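Side-chain contacts in short-chain dehydrogenase/reductase SDR (Paraburkholderia phymatum, PDB 5VA8), which probably catalyses an NADP(H)-dependent oxidation or reduction, as expected of a short-chain dehydrogenase/reductase, and binds the dinucleotide on a Rossmann fold: residues A22-L27 with P49-A54; C72-P77 with M121-E126; P191-F194 with R198-V201. All coordinates share one frame; numbering follows the deposited sequence.

All three contacts border the same NADP molecule, each at a different part of it. Contact 1, 22-27 with 49-54, lies beside the adenosine ribose and the pyrophosphate; contact 2, 72-77 with 121-126, meets the far edge of the adenine; contact 3, 191-194 with 198-201, holds the nicotinamide amide and borders the bound phosphine tricarboxylic acid. Contacts 1 and 2 have centres about 17 Å apart and nearest atoms about 5 Å apart, without touching. Contacts 1 and 3, also about 17 Å between centres, do touch: Leu27 CD1 is 3.6 Å from Pro191 CG. Between contacts 2 and 3 the nearest atoms are about 12 Å apart, and the dinucleotide spans the distance.

Contact 1: residues A22-L27 with P49-A54; sequences AASKGL and PETLDA. With NAP (NADP nicotinamide-adenine-dinucleotide phosphate), chain E.
Ser24 and Lys25, in the glycine-rich cofactor loop ahead of helix 26-37, pack against Thr51 and Leu52 on the first turn of helix 49-63, a small van der Waals contact beside the adenosine ribose of NADP. Ser24 lies closest to the helix backbone, its CB 3.6 Å from Leu52 CA. The methyl of Thr51 meets two neighbouring residues of the loop on one side: Thr51 CG2 is 3.7 Å from Ser24 O and equally 3.7 Å from Lys25 CG. With OG1 beside the backbone N (chi1 -59°), CG2 of Thr51 falls anti to that N and faces the loop, and the Lys25 and Thr51 side chains cross at about a right angle.

The polar ends serve other partners. Ser24 OG accepts a hydrogen bond from the ribose hydroxyl O3B of NADP at 2.7 Å, and Lys25 N adds a weak bond to O3B at 2.9 Å. Further along, Leu27 N gives a straighter bond to O1N of the nicotinamide-side phosphate, 2.8 Å and 160°. The aliphatic part of Lys25 runs past the ribose, while its ammonium forms a salt bridge with Asp197.

Helix 49-63 packs through Leu52 on Ile44 and Ala46 of strand 41-46 and on Ala69 and Ala71 of strand 67-71; the loop is joined to strand 41-46 by the backbone bonding of Ala23 with Val45, and to the helix by a hydrogen bond between Ser24 O and Thr55 OG1.

Contact 2: residues C72-P77 with M121-E126; sequences CDITTP and MLTPIE. With NAP (NADP nicotinamide-adenine-dinucleotide phosphate), chain E.
The adenine end of the NADP site is the setting here: the loop after strand 67-71 binds the base and, on its other flank, rests on Thr123 of helix 110-138. Thr123 meets two consecutive residues of the loop. Its methyl CG2 lies 3.3 Å from Ile74 O, while its hydroxyl OG1 comes within 3.1 Å of Thr75 CA, a close approach to the backbone. OG1 of Thr123 sits beside the backbone N (chi1 -76°), and CG2 is anti to it; the hydroxyl is hydrogen-bonded to Glu118 O, five residues earlier in the same helix.

Asp73 organises the loop. Its OD1 takes Thr75 OG1 at 2.6 Å on the syn side and Thr75 N at 2.9 Å on the anti side, both donors tilted well out of the carboxylate plane toward the same face, and the bond from Thr75 N to Asp73 OD1 closes an Asx turn. Asp73 OD1 also accepts from adenine N6A of NADP at 3.0 Å, so three donors converge on it. Ile74 N completes the recognition with a nearly straight bond to N1A, 3.0 Å and 167°. Thr76, whose OG1 bonds to Asp73 O, stands at the N-cap of helix 77-86 and also caps Gly79 N.

An acidic residue bonded to the adenine amino group, followed by a backbone N on N1A, is the familiar adenine-recognition arrangement of the short-chain dehydrogenase Rossmann fold.

Contact 3: residues P191-F194 with R198-V201; sequences PGIF and RIAV. With NAP (NADP nicotinamide-adenine-dinucleotide phosphate), chain E; TCE (3,3',3''-phosphanetriyltripropanoic acid), chain F.
The loop that leaves strand 184-191 passes the first turn of helix 197-210, with Phe194 CA 7.5 Å from Ile199 CA, so the gap is bridged by side chains and one carbonyl. Ile199 does most of the touching. Its CG2 lies 3.3 Å from Phe194 O and its CD1 is almost as near to that oxygen, so two methyls sit against one carbonyl. The same CG2 is 4.0 Å from Ile193 CG1, where the two isoleucine chains cross at about a right angle. Ile193 is extended, CG1 anti to the backbone N (chi1 -178°), and this carries its end to Ile199 although its CB does not point there.

Phe194 holds the carboxamide of NADP through its backbone. Its N gives a nearly straight bond to O7N, 2.8 Å and 170°, and its O takes a weak one from N7N at 3.4 Å. These two bonds should fix which way the amide is turned. Pro191 packs on the pyridine ring, its CG 3.5 Å from C5N, and Gly192 O comes within 3.0 Å of C4N.

The Phe194 ring turns the other way, edge-to-face with Phe236 and with Tyr250 of the third subunit. Across the cofactor, the phosphine tricarboxylic acid lies near Gly192, its O12 3.4 Å from Gly192 CA. A Pro-Gly loop after strand 184-191 that reads the carboxamide with its backbone is characteristic of the nicotinamide site in short-chain dehydrogenases.

Contact 1: residues A22-L27 with P49-A54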
loop_
_atom_site.group_PDB
_atom_site.type_symbol
_atom_site.label_atom_id
_atom_site.label_comp_id
_atom_site.label_asym_id
_atom_site.label_seq_id
_atom_site.Cartn_x
_atom_site.Cartn_y
_atom_site.Cartn_z
ATOM N N ALA A 22 -20.255 14.820 15.276
ATOM C CA ALA A 22 -19.254 15.029 16.321
ATOM C C ALA A 22 -18.468 16.313 16.046
ATOM O O ALA A 22 -17.248 16.317 15.845
ATOM C CB ALA A 22 -18.349 13.799 16.439
ATOM N N ALA A 23 -19.208 17.422 16.045
ATOM C CA ALA A 23 -18.711 18.611 15.360
ATOM C C ALA A 23 -18.923 19.895 16.155
ATOM O O ALA A 23 -18.916 20.986 15.567
ATOM C CB ALA A 23 -19.370 18.730 13.976
ATOM N N SER A 24 -19.089 19.821 17.477
ATOM C CA SER A 24 -19.071 21.065 18.233
ATOM C C SER A 24 -17.650 21.543 18.502
ATOM O O SER A 24 -17.463 22.717 18.842
ATOM C CB SER A 24 -19.850 20.911 19.549
ATOM O OG SER A 24 -19.166 20.099 20.494
ATOM N N LYS A 25 -16.657 20.664 18.337
ATOM C CA LYS A 25 -15.253 20.969 18.590
ATOM C C LYS A 25 -14.388 20.266 17.554
ATOM O O LYS A 25 -14.830 19.346 16.865
ATOM C CB LYS A 25 -14.812 20.517 19.993
ATOM C CG LYS A 25 -15.679 21.057 21.121
ATOM C CD LYS A 25 -15.458 20.269 22.407
ATOM C CE LYS A 25 -13.994 20.246 22.791
ATOM N NZ LYS A 25 -13.727 19.475 24.045
ATOM N N GLY A 26 -13.134 20.719 17.469
ATOM C CA GLY A 26 -12.074 19.933 16.836
ATOM C C GLY A 26 -12.234 19.779 15.333
ATOM O O GLY A 26 -12.696 20.682 14.625
ATOM N N LEU A 27 -11.836 18.599 14.841
ATOM C CA LEU A 27 -11.851 18.341 13.402
ATOM C C LEU A 27 -13.259 18.402 12.834
ATOM O O LEU A 27 -13.467 18.915 11.727
ATOM C CB LEU A 27 -11.235 16.982 13.101
ATOM C CG LEU A 27 -9.798 16.817 13.574
ATOM C CD1 LEU A 27 -9.302 15.438 13.208
ATOM C CD2 LEU A 27 -8.910 17.896 12.960
ATOM N N PRO A 49 -24.889 19.863 25.176
ATOM C CA PRO A 49 -25.558 21.041 24.590
ATOM C C PRO A 49 -24.778 22.338 24.681
ATOM O O PRO A 49 -24.845 23.136 23.739
ATOM C CB PRO A 49 -26.867 21.122 25.391
ATOM C CG PRO A 49 -27.143 19.690 25.763
ATOM C CD PRO A 49 -25.775 19.116 26.083
ATOM N N GLU A 50 -24.068 22.592 25.785
ATOM C CA GLU A 50 -23.439 23.896 25.978
ATOM C C GLU A 50 -22.548 24.270 24.795
ATOM O O GLU A 50 -22.738 25.312 24.156
ATOM C CB GLU A 50 -22.625 23.923 27.269
ATOM C CG GLU A 50 -22.135 25.334 27.587
ATOM C CD GLU A 50 -21.058 25.381 28.653
ATOM O OE1 GLU A 50 -20.569 24.309 29.067
ATOM O OE2 GLU A 50 -20.699 26.501 29.072
ATOM N N THR A 51 -21.570 23.416 24.484
ATOM C CA THR A 51 -20.639 23.745 23.414
ATOM C C THR A 51 -21.294 23.588 22.050
ATOM O O THR A 51 -20.973 24.338 21.119
ATOM C CB THR A 51 -19.381 22.876 23.519
ATOM O OG1 THR A 51 -18.757 23.095 24.793
ATOM C CG2 THR A 51 -18.383 23.246 22.433
ATOM N N LEU A 52 -22.228 22.642 21.925
ATOM C CA LEU A 52 -22.949 22.464 20.668
ATOM C C LEU A 52 -23.696 23.734 20.274
ATOM O O LEU A 52 -23.605 24.195 19.130
ATOM C CB LEU A 52 -23.918 21.287 20.794
ATOM C CG LEU A 52 -24.873 21.095 19.621
ATOM C CD1 LEU A 52 -24.119 20.646 18.376
ATOM C CD2 LEU A 52 -25.966 20.087 19.999
ATOM N N ASP A 53 -24.462 24.300 21.211
ATOM C CA ASP A 53 -25.251 25.491 20.909
ATOM C C ASP A 53 -24.357 26.679 20.595
ATOM O O ASP A 53 -24.689 27.509 19.742
ATOM C CB ASP A 53 -26.168 25.827 22.086
ATOM C CG ASP A 53 -27.220 24.766 22.334
ATOM O OD1 ASP A 53 -27.399 23.887 21.469
ATOM O OD2 ASP A 53 -27.869 24.827 23.404
ATOM N N ALA A 54 -23.221 26.784 21.280
ATOM C CA ALA A 54 -22.328 27.915 21.048
ATOM C C ALA A 54 -21.683 27.826 19.670
ATOM O O ALA A 54 -21.638 28.812 18.923
ATOM C CB ALA A 54 -21.268 27.968 22.147
HETATM P PA NAP E . -12.274 16.787 19.875
HETATM O O1A NAP E . -11.593 18.079 19.667
HETATM O O2A NAP E . -12.330 16.288 21.304
HETATM O O5B NAP E . -13.753 16.949 19.279
HETATM C C5B NAP E . -14.653 15.833 19.347
HETATM C C4B NAP E . -16.025 16.350 19.012
HETATM O O4B NAP E . -16.903 15.225 18.803
HETATM C C3B NAP E . -16.690 17.187 20.105
HETATM O O3B NAP E . -17.570 18.130 19.509
HETATM C C2B NAP E . -17.472 16.128 20.877
HETATM O O2B NAP E . -18.493 16.775 21.670
HETATM C C1B NAP E . -17.985 15.282 19.711
HETATM N N9A NAP E . -18.327 13.907 20.059
HETATM C C8A NAP E . -17.486 12.961 20.582
HETATM N N7A NAP E . -18.026 11.770 20.698
HETATM C C5A NAP E . -19.318 11.948 20.227
HETATM C C6A NAP E . -20.412 11.069 20.101
HETATM N N6A NAP E . -20.371 9.778 20.450
HETATM N N1A NAP E . -21.567 11.567 19.609
HETATM C C2A NAP E . -21.609 12.858 19.254
HETATM N N3A NAP E . -20.644 13.781 19.328
HETATM C C4A NAP E . -19.519 13.260 19.830
HETATM O O3 NAP E . -11.594 15.634 19.001
HETATM P PN NAP E . -10.856 15.637 17.579
HETATM O O1N NAP E . -11.564 16.545 16.655
HETATM O O2N NAP E . -9.412 15.838 17.823
HETATM O O5D NAP E . -11.091 14.115 17.156
HETATM C C5D NAP E . -12.156 13.740 16.258
HETATM C C4D NAP E . -11.893 12.307 15.867
HETATM O O4D NAP E . -10.650 12.246 15.129
HETATM C C3D NAP E . -11.739 11.320 17.031
HETATM O O3D NAP E . -12.267 10.041 16.680
HETATM C C2D NAP E . -10.225 11.233 17.189
HETATM O O2D NAP E . -9.764 10.038 17.812
HETATM C C1D NAP E . -9.826 11.283 15.717
HETATM N N1N NAP E . -8.414 11.677 15.486
HETATM C C2N NAP E . -7.914 12.776 16.077
HETATM C C3N NAP E . -6.621 13.171 15.809
HETATM C C7N NAP E . -5.954 14.381 16.390
HETATM O O7N NAP E . -4.710 14.411 16.451
HETATM N N7N NAP E . -6.720 15.318 16.941
HETATM C C4N NAP E . -5.892 12.450 14.865
HETATM C C5N NAP E . -6.436 11.315 14.287
HETATM C C6N NAP E . -7.699 10.932 14.623
HETATM P P2B NAP E . -19.204 16.015 22.903
HETATM O O1X NAP E . -20.055 14.945 22.306
HETATM O O2X NAP E . -18.101 15.452 23.801
HETATM O O3X NAP E . -20.003 17.131 23.604
#

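Contact 2: residues C72-P77 with M121-E126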
loop_
_atom_site.group_PDB
_atom_site.type_symbol
_atom_site.label_atom_id
_atom_site.label_comp_id
_atom_site.label_asym_id
_atom_site.label_seq_id
_atom_site.Cartn_x
_atom_site.Cartn_y
_atom_site.Cartn_z
ATOM N N CYS A 72 -26.948 14.662 20.701
ATOM C CA CYS A 72 -27.127 13.221 20.817
ATOM C C CYS A 72 -25.774 12.534 20.722
ATOM O O CYS A 72 -24.787 13.118 20.268
ATOM C CB CYS A 72 -28.060 12.673 19.732
ATOM S SG CYS A 72 -27.264 12.652 18.103
ATOM N N ASP A 73 -25.758 11.280 21.174
ATOM C CA ASP A 73 -24.637 10.368 20.987
ATOM C C ASP A 73 -24.837 9.692 19.640
ATOM O O ASP A 73 -25.761 8.888 19.472
ATOM C CB ASP A 73 -24.616 9.361 22.136
ATOM C CG ASP A 73 -23.446 8.403 22.077
ATOM O OD1 ASP A 73 -22.839 8.234 21.005
ATOM O OD2 ASP A 73 -23.162 7.793 23.127
ATOM N N ILE A 74 -23.992 10.041 18.665
ATOM C CA ILE A 74 -24.172 9.543 17.308
ATOM C C ILE A 74 -23.862 8.057 17.198
ATOM O O ILE A 74 -24.188 7.437 16.179
ATOM C CB ILE A 74 -23.300 10.380 16.341
ATOM C CG1 ILE A 74 -23.766 10.223 14.894
ATOM C CG2 ILE A 74 -21.823 9.995 16.461
ATOM C CD1 ILE A 74 -25.173 10.733 14.648
ATOM N N THR A 75 -23.267 7.462 18.234
ATOM C CA THR A 75 -22.893 6.053 18.181
ATOM C C THR A 75 -23.988 5.137 18.708
ATOM O O THR A 75 -23.725 3.954 18.950
ATOM C CB THR A 75 -21.570 5.792 18.930
ATOM O OG1 THR A 75 -21.742 5.919 20.357
ATOM C CG2 THR A 75 -20.479 6.751 18.438
ATOM N N THR A 76 -25.211 5.649 18.870
ATOM C CA THR A 76 -26.386 4.866 19.209
ATOM C C THR A 76 -27.387 4.916 18.063
ATOM O O THR A 76 -27.435 5.909 17.328
ATOM C CB THR A 76 -27.061 5.410 20.469
ATOM O OG1 THR A 76 -27.530 6.736 20.210
ATOM C CG2 THR A 76 -26.065 5.448 21.630
ATOM N N PRO A 77 -28.220 3.881 17.902
ATOM C CA PRO A 77 -29.297 3.976 16.899
ATOM C C PRO A 77 -30.225 5.154 17.145
ATOM O O PRO A 77 -30.656 5.808 16.181
ATOM C CB PRO A 77 -30.042 2.637 17.046
ATOM C CG PRO A 77 -29.112 1.737 17.810
ATOM C CD PRO A 77 -28.274 2.625 18.670
ATOM N N MET A 121 -16.548 2.249 13.525
ATOM C CA MET A 121 -16.766 1.454 12.321
ATOM C C MET A 121 -18.253 1.315 12.021
ATOM O O MET A 121 -18.702 1.707 10.938
ATOM C CB MET A 121 -16.121 0.075 12.449
ATOM C CG MET A 121 -16.307 -0.783 11.205
ATOM S SD MET A 121 -15.630 -2.421 11.451
ATOM C CE MET A 121 -16.165 -3.219 9.919
ATOM N N LEU A 122 -19.039 0.762 12.959
ATOM C CA LEU A 122 -20.424 0.460 12.606
ATOM C C LEU A 122 -21.284 1.718 12.540
ATOM O O LEU A 122 -22.221 1.767 11.735
ATOM C CB LEU A 122 -21.009 -0.567 13.582
ATOM C CG LEU A 122 -20.230 -1.879 13.674
ATOM C CD1 LEU A 122 -20.963 -2.868 14.586
ATOM C CD2 LEU A 122 -20.004 -2.483 12.288
ATOM N N THR A 123 -20.993 2.735 13.360
ATOM C CA THR A 123 -21.749 3.989 13.286
ATOM C C THR A 123 -21.607 4.653 11.917
ATOM O O THR A 123 -22.641 4.947 11.288
ATOM C CB THR A 123 -21.341 4.908 14.450
ATOM O OG1 THR A 123 -21.962 4.435 15.655
ATOM C CG2 THR A 123 -21.766 6.359 14.215
ATOM N N PRO A 124 -20.401 4.876 11.376
ATOM C CA PRO A 124 -20.325 5.426 10.012
ATOM C C PRO A 124 -21.022 4.568 8.975
ATOM O O PRO A 124 -21.654 5.104 8.056
ATOM C CB PRO A 124 -18.815 5.493 9.730
ATOM C CG PRO A 124 -18.165 5.464 11.047
ATOM C CD PRO A 124 -19.078 4.786 12.024
ATOM N N ILE A 125 -20.908 3.242 9.093
ATOM C CA ILE A 125 -21.551 2.336 8.136
ATOM C C ILE A 125 -23.065 2.495 8.172
ATOM O O ILE A 125 -23.733 2.549 7.125
ATOM C CB ILE A 125 -21.119 0.884 8.416
ATOM C CG1 ILE A 125 -19.648 0.702 8.036
ATOM C CG2 ILE A 125 -21.995 -0.129 7.634
ATOM C CD1 ILE A 125 -19.066 -0.653 8.432
ATOM N N GLU A 126 -23.638 2.561 9.373
ATOM C CA GLU A 126 -25.085 2.689 9.464
ATOM C C GLU A 126 -25.569 4.048 8.966
ATOM O O GLU A 126 -26.673 4.136 8.410
ATOM C CB GLU A 126 -25.534 2.425 10.900
ATOM C CG GLU A 126 -25.426 0.946 11.282
ATOM C CD GLU A 126 -26.384 0.059 10.497
ATOM O OE1 GLU A 126 -27.503 -0.197 11.001
ATOM O OE2 GLU A 126 -26.030 -0.379 9.377
HETATM P PA NAP E . -12.274 16.787 19.875
HETATM O O1A NAP E . -11.593 18.079 19.667
HETATM O O2A NAP E . -12.330 16.288 21.304
HETATM O O5B NAP E . -13.753 16.949 19.279
HETATM C C5B NAP E . -14.653 15.833 19.347
HETATM C C4B NAP E . -16.025 16.350 19.012
HETATM O O4B NAP E . -16.903 15.225 18.803
HETATM C C3B NAP E . -16.690 17.187 20.105
HETATM O O3B NAP E . -17.570 18.130 19.509
HETATM C C2B NAP E . -17.472 16.128 20.877
HETATM O O2B NAP E . -18.493 16.775 21.670
HETATM C C1B NAP E . -17.985 15.282 19.711
HETATM N N9A NAP E . -18.327 13.907 20.059
HETATM C C8A NAP E . -17.486 12.961 20.582
HETATM N N7A NAP E . -18.026 11.770 20.698
HETATM C C5A NAP E . -19.318 11.948 20.227
HETATM C C6A NAP E . -20.412 11.069 20.101
HETATM N N6A NAP E . -20.371 9.778 20.450
HETATM N N1A NAP E . -21.567 11.567 19.609
HETATM C C2A NAP E . -21.609 12.858 19.254
HETATM N N3A NAP E . -20.644 13.781 19.328
HETATM C C4A NAP E . -19.519 13.260 19.830
HETATM O O3 NAP E . -11.594 15.634 19.001
HETATM P PN NAP E . -10.856 15.637 17.579
HETATM O O1N NAP E . -11.564 16.545 16.655
HETATM O O2N NAP E . -9.412 15.838 17.823
HETATM O O5D NAP E . -11.091 14.115 17.156
HETATM C C5D NAP E . -12.156 13.740 16.258
HETATM C C4D NAP E . -11.893 12.307 15.867
HETATM O O4D NAP E . -10.650 12.246 15.129
HETATM C C3D NAP E . -11.739 11.320 17.031
HETATM O O3D NAP E . -12.267 10.041 16.680
HETATM C C2D NAP E . -10.225 11.233 17.189
HETATM O O2D NAP E . -9.764 10.038 17.812
HETATM C C1D NAP E . -9.826 11.283 15.717
HETATM N N1N NAP E . -8.414 11.677 15.486
HETATM C C2N NAP E . -7.914 12.776 16.077
HETATM C C3N NAP E . -6.621 13.171 15.809
HETATM C C7N NAP E . -5.954 14.381 16.390
HETATM O O7N NAP E . -4.710 14.411 16.451
HETATM N N7N NAP E . -6.720 15.318 16.941
HETATM C C4N NAP E . -5.892 12.450 14.865
HETATM C C5N NAP E . -6.436 11.315 14.287
HETATM C C6N NAP E . -7.699 10.932 14.623
HETATM P P2B NAP E . -19.204 16.015 22.903
HETATM O O1X NAP E . -20.055 14.945 22.306
HETATM O O2X NAP E . -18.101 15.452 23.801
HETATM O O3X NAP E . -20.003 17.131 23.604
#

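Contact 3: residues P191-F194 with R198-V201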
loop_
_atom_site.group_PDB
_atom_site.type_symbol
_atom_site.label_atom_id
_atom_site.label_comp_id
_atom_site.label_asym_id
_atom_site.label_seq_id
_atom_site.Cartn_x
_atom_site.Cartn_y
_atom_site.Cartn_z
ATOM N N PRO A 191 -6.344 11.919 9.697
ATOM C CA PRO A 191 -5.489 12.903 10.373
ATOM C C PRO A 191 -4.260 12.249 10.975
ATOM O O PRO A 191 -4.335 11.165 11.562
ATOM C CB PRO A 191 -6.387 13.488 11.477
ATOM C CG PRO A 191 -7.697 12.766 11.390
ATOM C CD PRO A 191 -7.551 11.587 10.469
ATOM N N GLY A 192 -3.119 12.929 10.820
ATOM C CA GLY A 192 -1.991 12.766 11.722
ATOM C C GLY A 192 -2.308 13.504 13.008
ATOM O O GLY A 192 -3.468 13.516 13.425
ATOM N N ILE A 193 -1.344 14.147 13.650
ATOM C CA ILE A 193 -1.650 14.815 14.911
ATOM C C ILE A 193 -2.146 16.232 14.634
ATOM O O ILE A 193 -1.501 17.016 13.920
ATOM C CB ILE A 193 -0.449 14.792 15.872
ATOM C CG1 ILE A 193 -0.851 15.454 17.199
ATOM C CG2 ILE A 193 0.782 15.436 15.262
ATOM C CD1 ILE A 193 0.178 15.289 18.316
ATOM N N PHE A 194 -3.331 16.545 15.172
ATOM C CA PHE A 194 -3.968 17.842 14.997
ATOM C C PHE A 194 -4.188 18.505 16.349
ATOM O O PHE A 194 -4.494 17.837 17.341
ATOM C CB PHE A 194 -5.294 17.705 14.245
ATOM C CG PHE A 194 -5.119 17.699 12.753
ATOM C CD1 PHE A 194 -5.466 18.812 12.005
ATOM C CD2 PHE A 194 -4.542 16.608 12.113
ATOM C CE1 PHE A 194 -5.275 18.839 10.636
ATOM C CE2 PHE A 194 -4.343 16.618 10.739
ATOM C CZ PHE A 194 -4.715 17.737 9.997
ATOM N N ARG A 198 -8.320 16.872 22.028
ATOM C CA ARG A 198 -8.030 15.450 22.197
ATOM C C ARG A 198 -6.564 15.220 22.543
ATOM O O ARG A 198 -6.245 14.382 23.393
ATOM C CB ARG A 198 -8.408 14.680 20.930
ATOM N N ILE A 199 -5.656 15.960 21.905
ATOM C CA ILE A 199 -4.240 15.705 22.144
ATOM C C ILE A 199 -3.730 16.406 23.393
ATOM O O ILE A 199 -2.653 16.057 23.890
ATOM C CB ILE A 199 -3.373 16.115 20.942
ATOM C CG1 ILE A 199 -3.236 17.631 20.867
ATOM C CG2 ILE A 199 -3.957 15.552 19.660
ATOM C CD1 ILE A 199 -2.179 18.084 19.883
ATOM N N ALA A 200 -4.465 17.389 23.914
ATOM C CA ALA A 200 -4.037 18.018 25.158
ATOM C C ALA A 200 -4.057 17.016 26.302
ATOM O O ALA A 200 -3.157 17.015 27.152
ATOM C CB ALA A 200 -4.916 19.229 25.474
ATOM N N VAL A 201 -5.062 16.137 26.331
ATOM C CA VAL A 201 -5.115 15.110 27.364
ATOM C C VAL A 201 -3.952 14.141 27.209
ATOM O O VAL A 201 -3.385 13.663 28.199
ATOM C CB VAL A 201 -6.470 14.377 27.324
HETATM P PA NAP E . -12.274 16.787 19.875
HETATM O O1A NAP E . -11.593 18.079 19.667
HETATM O O2A NAP E . -12.330 16.288 21.304
HETATM O O5B NAP E . -13.753 16.949 19.279
HETATM C C5B NAP E . -14.653 15.833 19.347
HETATM C C4B NAP E . -16.025 16.350 19.012
HETATM O O4B NAP E . -16.903 15.225 18.803
HETATM C C3B NAP E . -16.690 17.187 20.105
HETATM O O3B NAP E . -17.570 18.130 19.509
HETATM C C2B NAP E . -17.472 16.128 20.877
HETATM O O2B NAP E . -18.493 16.775 21.670
HETATM C C1B NAP E . -17.985 15.282 19.711
HETATM N N9A NAP E . -18.327 13.907 20.059
HETATM C C8A NAP E . -17.486 12.961 20.582
HETATM N N7A NAP E . -18.026 11.770 20.698
HETATM C C5A NAP E . -19.318 11.948 20.227
HETATM C C6A NAP E . -20.412 11.069 20.101
HETATM N N6A NAP E . -20.371 9.778 20.450
HETATM N N1A NAP E . -21.567 11.567 19.609
HETATM C C2A NAP E . -21.609 12.858 19.254
HETATM N N3A NAP E . -20.644 13.781 19.328
HETATM C C4A NAP E . -19.519 13.260 19.830
HETATM O O3 NAP E . -11.594 15.634 19.001
HETATM P PN NAP E . -10.856 15.637 17.579
HETATM O O1N NAP E . -11.564 16.545 16.655
HETATM O O2N NAP E . -9.412 15.838 17.823
HETATM O O5D NAP E . -11.091 14.115 17.156
HETATM C C5D NAP E . -12.156 13.740 16.258
HETATM C C4D NAP E . -11.893 12.307 15.867
HETATM O O4D NAP E . -10.650 12.246 15.129
HETATM C C3D NAP E . -11.739 11.320 17.031
HETATM O O3D NAP E . -12.267 10.041 16.680
HETATM C C2D NAP E . -10.225 11.233 17.189
HETATM O O2D NAP E . -9.764 10.038 17.812
HETATM C C1D NAP E . -9.826 11.283 15.717
HETATM N N1N NAP E . -8.414 11.677 15.486
HETATM C C2N NAP E . -7.914 12.776 16.077
HETATM C C3N NAP E . -6.621 13.171 15.809
HETATM C C7N NAP E . -5.954 14.381 16.390
HETATM O O7N NAP E . -4.710 14.411 16.451
HETATM N N7N NAP E . -6.720 15.318 16.941
HETATM C C4N NAP E . -5.892 12.450 14.865
HETATM C C5N NAP E . -6.436 11.315 14.287
HETATM C C6N NAP E . -7.699 10.932 14.623
HETATM P P2B NAP E . -19.204 16.015 22.903
HETATM O O1X NAP E . -20.055 14.945 22.306
HETATM O O2X NAP E . -18.101 15.452 23.801
HETATM O O3X NAP E . -20.003 17.131 23.604
HETATM O O16 TCE F . -8.117 7.068 17.456
HETATM C C14 TCE F . -7.108 7.547 16.869
HETATM O O15 TCE F . -6.505 6.878 15.998
HETATM C C5 TCE F . -6.605 8.939 17.248
HETATM C C2 TCE F . -5.211 9.123 16.655
HETATM P P TCE F . -4.702 10.898 16.846
HETATM C C3 TCE F . -5.138 11.556 18.511
HETATM C C6 TCE F . -4.241 10.748 19.438
HETATM C C8 TCE F . -4.608 11.120 20.860
HETATM O O10 TCE F . -3.688 11.473 21.634
HETATM O O9 TCE F . -5.811 11.082 21.239
HETATM C C1 TCE F . -2.898 11.042 16.498
HETATM C C4 TCE F . -2.670 10.562 15.069
HETATM C C11 TCE F . -1.174 10.603 14.814
HETATM O O12 TCE F . -0.703 10.325 13.679
HETATM O O13 TCE F . -0.415 10.928 15.765
#